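PDB 6IDN: ICChI, a glycosylated chitinase from Ipomoea carnea, which hydrolyses chitin as a TIM-barrel glycoside hydrolase of family 18 and also shows lysozyme activity. Local coordinates for residues S201-W206 with L241-A246; L214-P219 with D234-E239; V253-K258 with D262-K267. One frame throughout, in Å; residues are numbered along the deposited sequence. Where two conformers were deposited one is given.

Interaction 1: S201-W206 with L241-A246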
loop_
_atom_site.group_PDB
_atom_site.type_symbol
_atom_site.label_atom_id
_atom_site.label_comp_id
_atom_site.label_asym_id
_atom_site.label_seq_id
_atom_site.Cartn_x
_atom_site.Cartn_y
_atom_site.Cartn_z
ATOM N N SER A 201 -17.120 -11.134 -4.432
ATOM C CA SER A 201 -15.666 -11.256 -4.411
ATOM C C SER A 201 -15.133 -11.186 -2.985
ATOM O O SER A 201 -14.340 -12.035 -2.557
ATOM C CB SER A 201 -15.046 -10.144 -5.261
ATOM O OG SER A 201 -13.632 -10.191 -5.209
ATOM N N TRP A 202 -15.553 -10.161 -2.240
ATOM C CA TRP A 202 -15.122 -10.020 -0.851
ATOM C C TRP A 202 -15.466 -11.264 -0.029
ATOM O O TRP A 202 -14.584 -11.875 0.591
ATOM C CB TRP A 202 -15.772 -8.770 -0.256
ATOM C CG TRP A 202 -15.440 -8.497 1.173
ATOM C CD1 TRP A 202 -16.060 -9.020 2.262
ATOM C CD2 TRP A 202 -14.421 -7.612 1.673
ATOM N NE1 TRP A 202 -15.489 -8.530 3.413
ATOM C CE2 TRP A 202 -14.492 -7.652 3.080
ATOM C CE3 TRP A 202 -13.464 -6.789 1.066
ATOM C CZ2 TRP A 202 -13.636 -6.904 3.902
ATOM C CZ3 TRP A 202 -12.613 -6.031 1.886
ATOM C CH2 TRP A 202 -12.707 -6.099 3.282
ATOM N N ASN A 203 -16.740 -11.672 -0.043
ATOM C CA ASN A 203 -17.214 -12.717 0.867
ATOM C C ASN A 203 -16.756 -14.108 0.450
ATOM O O ASN A 203 -16.508 -14.963 1.311
ATOM C CB ASN A 203 -18.739 -12.712 0.932
ATOM C CG ASN A 203 -19.287 -11.565 1.728
ATOM O OD1 ASN A 203 -18.684 -11.130 2.715
ATOM N ND2 ASN A 203 -20.461 -11.077 1.322
ATOM N N ASN A 204 -16.659 -14.363 -0.848
ATOM C CA ASN A 204 -16.412 -15.720 -1.316
ATOM C C ASN A 204 -14.952 -15.996 -1.615
ATOM O O ASN A 204 -14.513 -17.147 -1.483
ATOM C CB ASN A 204 -17.249 -16.011 -2.565
ATOM C CG ASN A 204 -18.734 -15.928 -2.293
ATOM O OD1 ASN A 204 -19.170 -16.100 -1.157
ATOM N ND2 ASN A 204 -19.525 -15.699 -3.335
ATOM N N ASP A 205 -14.193 -14.972 -2.003
ATOM C CA ASP A 205 -12.817 -15.149 -2.437
ATOM C C ASP A 205 -11.842 -14.541 -1.440
ATOM O O ASP A 205 -11.031 -15.260 -0.852
ATOM C CB ASP A 205 -12.603 -14.526 -3.834
ATOM C CG ASP A 205 -13.411 -15.226 -4.934
ATOM O OD1 ASP A 205 -13.791 -16.405 -4.763
ATOM O OD2 ASP A 205 -13.660 -14.586 -5.986
ATOM N N TRP A 206 -11.922 -13.230 -1.207
ATOM C CA TRP A 206 -10.896 -12.573 -0.407
ATOM C C TRP A 206 -11.008 -12.924 1.069
ATOM O O TRP A 206 -10.007 -12.839 1.796
ATOM C CB TRP A 206 -10.959 -11.057 -0.650
ATOM C CG TRP A 206 -10.474 -10.776 -2.042
ATOM C CD1 TRP A 206 -11.239 -10.444 -3.137
ATOM C CD2 TRP A 206 -9.133 -10.914 -2.513
ATOM N NE1 TRP A 206 -10.437 -10.339 -4.257
ATOM C CE2 TRP A 206 -9.143 -10.625 -3.901
ATOM C CE3 TRP A 206 -7.916 -11.239 -1.899
ATOM C CZ2 TRP A 206 -7.978 -10.634 -4.672
ATOM C CZ3 TRP A 206 -6.763 -11.258 -2.669
ATOM C CH2 TRP A 206 -6.802 -10.960 -4.042
ATOM N N LEU A 241 -20.250 -0.783 3.405
ATOM C CA LEU A 241 -19.598 -0.843 4.715
ATOM C C LEU A 241 -20.316 -1.738 5.720
ATOM O O LEU A 241 -19.645 -2.571 6.348
ATOM C CB LEU A 241 -19.411 0.577 5.270
ATOM C CG LEU A 241 -18.307 1.371 4.554
ATOM C CD1 LEU A 241 -18.194 2.770 5.112
ATOM C CD2 LEU A 241 -16.974 0.662 4.661
ATOM N N PRO A 242 -21.635 -1.648 5.919
ATOM C CA PRO A 242 -22.261 -2.510 6.940
ATOM C C PRO A 242 -22.153 -3.993 6.622
ATOM O O PRO A 242 -22.158 -4.817 7.544
ATOM C CB PRO A 242 -23.718 -2.041 6.955
ATOM C CG PRO A 242 -23.729 -0.707 6.279
ATOM C CD PRO A 242 -22.617 -0.748 5.281
ATOM N N THR A 243 -22.043 -4.360 5.346
ATOM C CA THR A 243 -21.893 -5.764 4.976
ATOM C C THR A 243 -20.466 -6.257 5.217
ATOM O O THR A 243 -20.263 -7.297 5.859
ATOM C CB THR A 243 -22.300 -5.969 3.509
ATOM O OG1 THR A 243 -23.695 -5.637 3.334
ATOM C CG2 THR A 243 -22.072 -7.432 3.096
ATOM N N ILE A 244 -19.457 -5.522 4.736
ATOM C CA ILE A 244 -18.089 -6.029 4.877
ATOM C C ILE A 244 -17.595 -5.947 6.314
ATOM O O ILE A 244 -16.686 -6.697 6.689
ATOM C CB ILE A 244 -17.095 -5.320 3.935
ATOM C CG1 ILE A 244 -16.964 -3.829 4.255
ATOM C CG2 ILE A 244 -17.469 -5.560 2.469
ATOM C CD1 ILE A 244 -15.875 -3.126 3.393
ATOM N N LYS A 245 -18.185 -5.084 7.143
ATOM C CA LYS A 245 -17.786 -5.039 8.548
ATOM C C LYS A 245 -18.124 -6.326 9.294
ATOM O O LYS A 245 -17.619 -6.535 10.404
ATOM C CB LYS A 245 -18.473 -3.878 9.261
ATOM C CG LYS A 245 -17.876 -2.501 9.015
ATOM C CD LYS A 245 -18.835 -1.477 9.604
ATOM C CE LYS A 245 -18.184 -0.172 10.041
ATOM N NZ LYS A 245 -19.256 0.845 10.331
ATOM N N ALA A 246 -18.982 -7.182 8.732
ATOM C CA ALA A 246 -19.282 -8.450 9.390
ATOM C C ALA A 246 -18.136 -9.446 9.268
ATOM O O ALA A 246 -18.084 -10.408 10.039
ATOM C CB ALA A 246 -20.570 -9.052 8.822
HETATM O O HOH W 1 -19.051 -9.756 5.275
#
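Ile244 lies over one face of the Trp202 indole, the two side chains crossing at about a right angle. The CH-pi contact is made by the branch methyl: CG2 of Ile244 stands 3.5 Å from the centroid of the Trp202 five-membered ring, 3° off its normal. Nearer the six-membered ring, Ile244 CB comes to 3.6 Å from Trp202 CE2. With CG of Trp202 anti to the backbone N (chi1 179°), the indole is carried across to the other helix.

No direct hydrogen bond spans the segments. A water instead donates to Asn203 OD1 at 2.9 Å and to Thr243 O at 2.8 Å, joining the two helices on the more exposed flank of the contact. The indole NE1 bonds to Thr247 OG1, just past the segment 241-246, which restrains the ring's rotation. Were Trp202 replaced by alanine, Ile244 CG2 would probably face a gap and Thr247 OG1 would lose its indole partner.

Helices 196-206 and 233-244 are neighbours in the outer layer of the TIM barrel, and this contact joins them side by side: beneath it Trp202 rests on Leu214 and Leu216 of strand 213-219, and Ile244 on Leu216 and on Tyr250 of strand 250-256.

Interaction 2: L214-P219 with D234-E239. With CA (calcium ion), chain E.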
loop_
_atom_site.group_PDB
_atom_site.type_symbol
_atom_site.label_atom_id
_atom_site.label_comp_id
_atom_site.label_asym_id
_atom_site.label_seq_id
_atom_site.Cartn_x
_atom_site.Cartn_y
_atom_site.Cartn_z
ATOM N N LEU A 214 -8.063 -7.090 6.480
ATOM C CA LEU A 214 -8.492 -7.055 5.088
ATOM C C LEU A 214 -9.199 -5.724 4.846
ATOM O O LEU A 214 -10.150 -5.385 5.561
ATOM C CB LEU A 214 -9.412 -8.246 4.797
ATOM C CG LEU A 214 -9.883 -8.429 3.354
ATOM C CD1 LEU A 214 -8.714 -8.824 2.447
ATOM C CD2 LEU A 214 -11.032 -9.466 3.277
ATOM N N PHE A 215 -8.706 -4.958 3.867
ATOM C CA PHE A 215 -9.189 -3.616 3.577
ATOM C C PHE A 215 -9.872 -3.605 2.215
ATOM O O PHE A 215 -9.454 -4.307 1.288
ATOM C CB PHE A 215 -8.047 -2.585 3.531
ATOM C CG PHE A 215 -7.580 -2.056 4.880
ATOM C CD1 PHE A 215 -7.100 -2.904 5.860
ATOM C CD2 PHE A 215 -7.552 -0.686 5.113
ATOM C CE1 PHE A 215 -6.612 -2.402 7.069
ATOM C CE2 PHE A 215 -7.075 -0.160 6.322
ATOM C CZ PHE A 215 -6.614 -1.030 7.309
ATOM N N LEU A 216 -10.891 -2.765 2.093
ATOM C CA LEU A 216 -11.551 -2.489 0.818
ATOM C C LEU A 216 -10.841 -1.318 0.145
ATOM O O LEU A 216 -10.896 -0.193 0.644
ATOM C CB LEU A 216 -13.023 -2.165 1.064
ATOM C CG LEU A 216 -13.849 -1.826 -0.180
ATOM C CD1 LEU A 216 -14.226 -3.117 -0.884
ATOM C CD2 LEU A 216 -15.107 -1.065 0.201
ATOM N N GLY A 217 -10.183 -1.561 -0.987
ATOM C CA GLY A 217 -9.464 -0.494 -1.679
ATOM C C GLY A 217 -10.346 0.182 -2.711
ATOM O O GLY A 217 -10.970 -0.486 -3.536
ATOM N N LEU A 218 -10.357 1.509 -2.694
ATOM C CA LEU A 218 -11.283 2.277 -3.510
ATOM C C LEU A 218 -10.596 3.500 -4.088
ATOM O O LEU A 218 -9.651 4.029 -3.494
ATOM C CB LEU A 218 -12.482 2.753 -2.686
ATOM C CG LEU A 218 -13.411 1.663 -2.195
ATOM C CD1 LEU A 218 -14.429 2.309 -1.260
ATOM C CD2 LEU A 218 -14.122 0.999 -3.353
ATOM N N PRO A 219 -11.097 4.019 -5.205
ATOM C CA PRO A 219 -10.644 5.334 -5.663
ATOM C C PRO A 219 -11.326 6.440 -4.871
ATOM O O PRO A 219 -12.501 6.338 -4.507
ATOM C CB PRO A 219 -11.052 5.363 -7.143
ATOM C CG PRO A 219 -12.021 4.203 -7.344
ATOM C CD PRO A 219 -12.137 3.427 -6.061
ATOM N N ASP A 234 -22.344 8.166 0.046
ATOM C CA ASP A 234 -23.563 7.718 0.718
ATOM C C ASP A 234 -23.895 6.272 0.360
ATOM O O ASP A 234 -24.372 5.505 1.210
ATOM C CB ASP A 234 -24.716 8.660 0.381
ATOM C CG ASP A 234 -24.597 9.986 1.107
ATOM O OD1 ASP A 234 -24.060 9.999 2.238
ATOM O OD2 ASP A 234 -25.038 11.013 0.558
ATOM N N ASP A 235 -23.633 5.875 -0.888
ATOM C CA ASP A 235 -23.834 4.483 -1.284
ATOM C C ASP A 235 -22.862 3.558 -0.572
ATOM O O ASP A 235 -23.220 2.432 -0.207
ATOM C CB ASP A 235 -23.660 4.330 -2.792
ATOM C CG ASP A 235 -24.831 4.872 -3.594
ATOM O OD1 ASP A 235 -25.858 5.338 -3.035
ATOM O OD2 ASP A 235 -24.703 4.835 -4.824
ATOM N N LEU A 236 -21.601 3.975 -0.437
ATOM C CA LEU A 236 -20.649 3.161 0.310
ATOM C C LEU A 236 -21.145 2.933 1.730
ATOM O O LEU A 236 -21.135 1.806 2.242
ATOM C CB LEU A 236 -19.276 3.841 0.319
ATOM C CG LEU A 236 -18.180 3.078 1.052
ATOM C CD1 LEU A 236 -17.816 1.830 0.252
ATOM C CD2 LEU A 236 -16.953 3.949 1.265
ATOM N N ILE A 237 -21.605 4.003 2.370
ATOM C CA ILE A 237 -22.039 3.927 3.762
ATOM C C ILE A 237 -23.271 3.046 3.902
ATOM O O ILE A 237 -23.414 2.313 4.892
ATOM C CB ILE A 237 -22.280 5.348 4.295
ATOM C CG1 ILE A 237 -20.950 6.090 4.417
ATOM C CG2 ILE A 237 -23.027 5.310 5.624
ATOM C CD1 ILE A 237 -21.110 7.607 4.470
ATOM N N SER A 238 -24.186 3.105 2.935
ATOM C CA SER A 238 -25.451 2.406 3.107
ATOM C C SER A 238 -25.457 1.009 2.506
ATOM O O SER A 238 -26.204 0.153 2.986
ATOM C CB SER A 238 -26.604 3.222 2.516
ATOM O OG SER A 238 -26.460 3.342 1.116
ATOM N N GLU A 239 -24.659 0.750 1.469
ATOM C CA GLU A 239 -24.721 -0.522 0.754
ATOM C C GLU A 239 -23.551 -1.452 1.013
ATOM O O GLU A 239 -23.708 -2.662 0.842
ATOM C CB GLU A 239 -24.783 -0.288 -0.761
ATOM C CG GLU A 239 -25.972 0.530 -1.203
ATOM C CD GLU A 239 -25.836 1.071 -2.607
ATOM O OE1 GLU A 239 -25.086 0.461 -3.403
ATOM O OE2 GLU A 239 -26.505 2.085 -2.920
HETATM CA CA CA E . -26.493 4.717 -6.143
HETATM O O HOH W 2 -27.546 6.103 -4.750
#
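Leu236 reaches from helix 233-244 down onto Leu216 and Leu218 of strand 213-219, the first strand and the helix of a beta-alpha-beta unit of the TIM barrel. The contact is wholly apolar. Leu218 and Leu236 meet tip to tip, CD1 of Leu218 lying 3.7 Å from CD1 of Leu236 and 3.9 Å from CD2 of Leu236. Leu216, two residues back and on the same side of the strand, runs past Leu236 in the opposite direction, its CD2 4.0 Å from Leu236 CD1. One methyl of Leu236 thus touches both strand leucines. The anti position of Leu236 CG relative to its backbone N (chi1 -179°) extends the side chain from the helix toward the strand.

Around this first shell, Tyr264 covers both Leu218 and Leu236, Ile268 and Leu241 add to the packing on Leu236, and Val240 continues the helix's cover over Leu216. Farther out, the start of the helix is held by Glu232, whose carboxylate accepts from the backbone N of Asp234 and Asp235. Glu239 OE1 is bonded to Tyr191 OH.

On a different side of the helix from Leu236, a calcium ion sits beside Asp235. OD2 of Asp235 binds the metal at 2.2 Å, and a water that lies unusually close to OD1 of Asp235, at a separation whose exact value is uncertain, also coordinates the calcium, its O 2.2 Å from the ion.

Interaction 3: V253-K258 with D262-K267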
loop_
_atom_site.group_PDB
_atom_site.type_symbol
_atom_site.label_atom_id
_atom_site.label_comp_id
_atom_site.label_asym_id
_atom_site.label_seq_id
_atom_site.Cartn_x
_atom_site.Cartn_y
_atom_site.Cartn_z
ATOM N N VAL A 253 -10.758 0.812 4.979
ATOM C CA VAL A 253 -10.787 1.220 3.577
ATOM C C VAL A 253 -9.418 1.778 3.205
ATOM O O VAL A 253 -8.817 2.530 3.978
ATOM C CB VAL A 253 -11.882 2.285 3.339
ATOM C CG1 VAL A 253 -11.755 2.941 1.949
ATOM C CG2 VAL A 253 -13.271 1.691 3.556
ATOM N N MET A 254 -8.929 1.418 2.021
ATOM C CA MET A 254 -7.740 2.030 1.444
ATOM C C MET A 254 -8.172 2.924 0.294
ATOM O O MET A 254 -9.116 2.603 -0.431
ATOM C CB MET A 254 -6.739 0.971 0.954
ATOM C CG MET A 254 -5.523 1.527 0.192
ATOM S SD MET A 254 -5.897 1.867 -1.565
ATOM C CE MET A 254 -5.625 0.256 -2.295
ATOM N N LEU A 255 -7.504 4.063 0.144
ATOM C CA LEU A 255 -7.885 5.033 -0.869
ATOM C C LEU A 255 -6.718 5.324 -1.798
ATOM O O LEU A 255 -5.612 5.641 -1.347
ATOM C CB LEU A 255 -8.366 6.336 -0.227
ATOM C CG LEU A 255 -9.673 6.230 0.551
ATOM C CD1 LEU A 255 -9.967 7.573 1.233
ATOM C CD2 LEU A 255 -10.804 5.859 -0.374
ATOM N N TRP A 256 -6.982 5.241 -3.094
ATOM C CA TRP A 256 -6.109 5.784 -4.127
ATOM C C TRP A 256 -6.752 7.080 -4.614
ATOM O O TRP A 256 -7.810 7.034 -5.241
ATOM C CB TRP A 256 -5.988 4.778 -5.271
ATOM C CG TRP A 256 -5.199 5.307 -6.406
ATOM C CD1 TRP A 256 -5.683 5.797 -7.592
ATOM C CD2 TRP A 256 -3.777 5.435 -6.467
ATOM N NE1 TRP A 256 -4.640 6.217 -8.388
ATOM C CE2 TRP A 256 -3.461 6.006 -7.722
ATOM C CE3 TRP A 256 -2.734 5.107 -5.592
ATOM C CZ2 TRP A 256 -2.148 6.255 -8.119
ATOM C CZ3 TRP A 256 -1.429 5.375 -5.986
ATOM C CH2 TRP A 256 -1.150 5.932 -7.238
ATOM N N SER A 257 -6.155 8.252 -4.336
ATOM C CA SER A 257 -4.912 8.523 -3.609
ATOM C C SER A 257 -5.097 9.885 -2.920
ATOM O O SER A 257 -6.150 10.501 -3.053
ATOM C CB SER A 257 -3.722 8.562 -4.560
ATOM O OG SER A 257 -3.792 9.739 -5.368
ATOM N N LYS A 258 -4.076 10.375 -2.213
ATOM C CA LYS A 258 -4.216 11.656 -1.520
ATOM C C LYS A 258 -4.596 12.776 -2.487
ATOM O O LYS A 258 -5.409 13.648 -2.149
ATOM C CB LYS A 258 -2.920 11.999 -0.781
ATOM C CG LYS A 258 -2.893 13.401 -0.143
ATOM C CD LYS A 258 -4.024 13.590 0.872
ATOM C CE LYS A 258 -3.882 14.926 1.622
ATOM N NZ LYS A 258 -4.034 16.106 0.729
ATOM N N ASP A 262 -10.266 15.023 -1.853
ATOM C CA ASP A 262 -10.626 16.349 -1.363
ATOM C C ASP A 262 -11.536 16.248 -0.142
ATOM O O ASP A 262 -11.330 16.942 0.861
ATOM C CB ASP A 262 -11.304 17.164 -2.471
ATOM C CG ASP A 262 -10.468 17.253 -3.745
ATOM O OD1 ASP A 262 -9.261 16.930 -3.716
ATOM O OD2 ASP A 262 -11.029 17.649 -4.787
ATOM N N ASP A 263 -12.559 15.396 -0.214
ATOM C CA ASP A 263 -13.451 15.232 0.929
ATOM C C ASP A 263 -14.022 13.822 1.053
ATOM O O ASP A 263 -14.950 13.624 1.846
ATOM C CB ASP A 263 -14.602 16.264 0.874
ATOM C CG ASP A 263 -15.385 16.215 -0.426
ATOM O OD1 ASP A 263 -15.329 15.198 -1.141
ATOM O OD2 ASP A 263 -16.068 17.209 -0.739
ATOM N N TYR A 264 -13.504 12.837 0.320
ATOM C CA TYR A 264 -14.074 11.497 0.397
ATOM C C TYR A 264 -13.834 10.880 1.768
ATOM O O TYR A 264 -14.780 10.431 2.426
ATOM C CB TYR A 264 -13.498 10.614 -0.708
ATOM C CG TYR A 264 -14.262 9.327 -0.973
ATOM C CD1 TYR A 264 -15.549 9.357 -1.490
ATOM C CD2 TYR A 264 -13.684 8.084 -0.714
ATOM C CE1 TYR A 264 -16.245 8.185 -1.752
ATOM C CE2 TYR A 264 -14.382 6.906 -0.972
ATOM C CZ TYR A 264 -15.654 6.968 -1.487
ATOM O OH TYR A 264 -16.351 5.798 -1.756
ATOM N N SER A 265 -12.580 10.872 2.240
ATOM C CA SER A 265 -12.318 10.264 3.543
ATOM C C SER A 265 -13.023 11.016 4.665
ATOM O O SER A 265 -13.458 10.405 5.645
ATOM C CB SER A 265 -10.808 10.173 3.810
ATOM O OG SER A 265 -10.195 11.452 3.780
ATOM N N SER A 266 -13.143 12.341 4.546
ATOM C CA SER A 266 -13.875 13.089 5.561
ATOM C C SER A 266 -15.334 12.656 5.606
ATOM O O SER A 266 -15.940 12.596 6.683
ATOM C CB SER A 266 -13.767 14.592 5.297
ATOM O OG SER A 266 -12.449 15.070 5.510
ATOM N N LYS A 267 -15.910 12.336 4.447
ATOM C CA LYS A 267 -17.315 11.943 4.395
ATOM C C LYS A 267 -17.538 10.531 4.928
ATOM O O LYS A 267 -18.617 10.239 5.454
ATOM C CB LYS A 267 -17.842 12.024 2.958
ATOM C CG LYS A 267 -18.095 13.414 2.419
ATOM C CD LYS A 267 -18.451 13.341 0.932
ATOM C CE LYS A 267 -18.543 14.713 0.302
ATOM N NZ LYS A 267 -19.657 15.479 0.903
#
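Leu255, on strand 250-256, rests its two methyls on Tyr264 and Ser265 of helix 264-268, one on each; this short helix follows the last strand of the TIM barrel. The tight part is this buried fork. CD2 of Leu255 comes to the edge of the Tyr264 ring, near its plane, 3.7 Å from CD2 of Tyr264 and almost as close to CE2. The other branch, CD1 of Leu255, abuts the CB of Ser265 at 3.8 Å. Tyr264 CG stands roughly anti to the backbone N (chi1 -164°), which directs the ring from the helix toward the strand and on to helix 233-244, where it touches Ala233. Its hydroxyl is bonded to Ile231 O, so both ends of the ring are held. The polar side of Ser265 is satisfied outside the contact: OG bonds with Asp261 OD2 and Asp24 OD2.

The loose side lies toward the ends of the segments. Asp262 and Asp263 are exposed, and although Asp263 occupies the N-cap position, its side chain makes no capping bond. Lys258 NZ is hydrogen-bonded to Glu13 O. A cis peptide joins Trp256 to Ser257 where the strand gives way to loop; such a bond is a known feature of this strand in family 18 chitinases, whose tryptophan commonly lines the substrate groove. At the start of the helix, Lys267 N donates to Asp263 O at 3.1 Å.

How the interactions relate
Interactions 1 and 2 share helix 233-244, their centres 10 Å apart; a probable helical hydrogen bond from Leu241 N to Leu236 O (3.0 Å) connects them. Interaction 3, also 10 Å from interaction 2 but 20 Å from interaction 1, joins interaction 2 through the sheet: Leu218 N to Met254 O at 2.8 Å and Met254 N to Leu216 O at 2.9 Å are probable hydrogen bonds between adjacent strands. All three contacts back onto the barrel's outer face, where Leu216, Leu218 and Leu255 point. In family 18 the active site lies at the strands' C-terminal ends, toward which Trp256 probably points. The calcium at Asp235 is about 11 Å from the Tyr264 side chain.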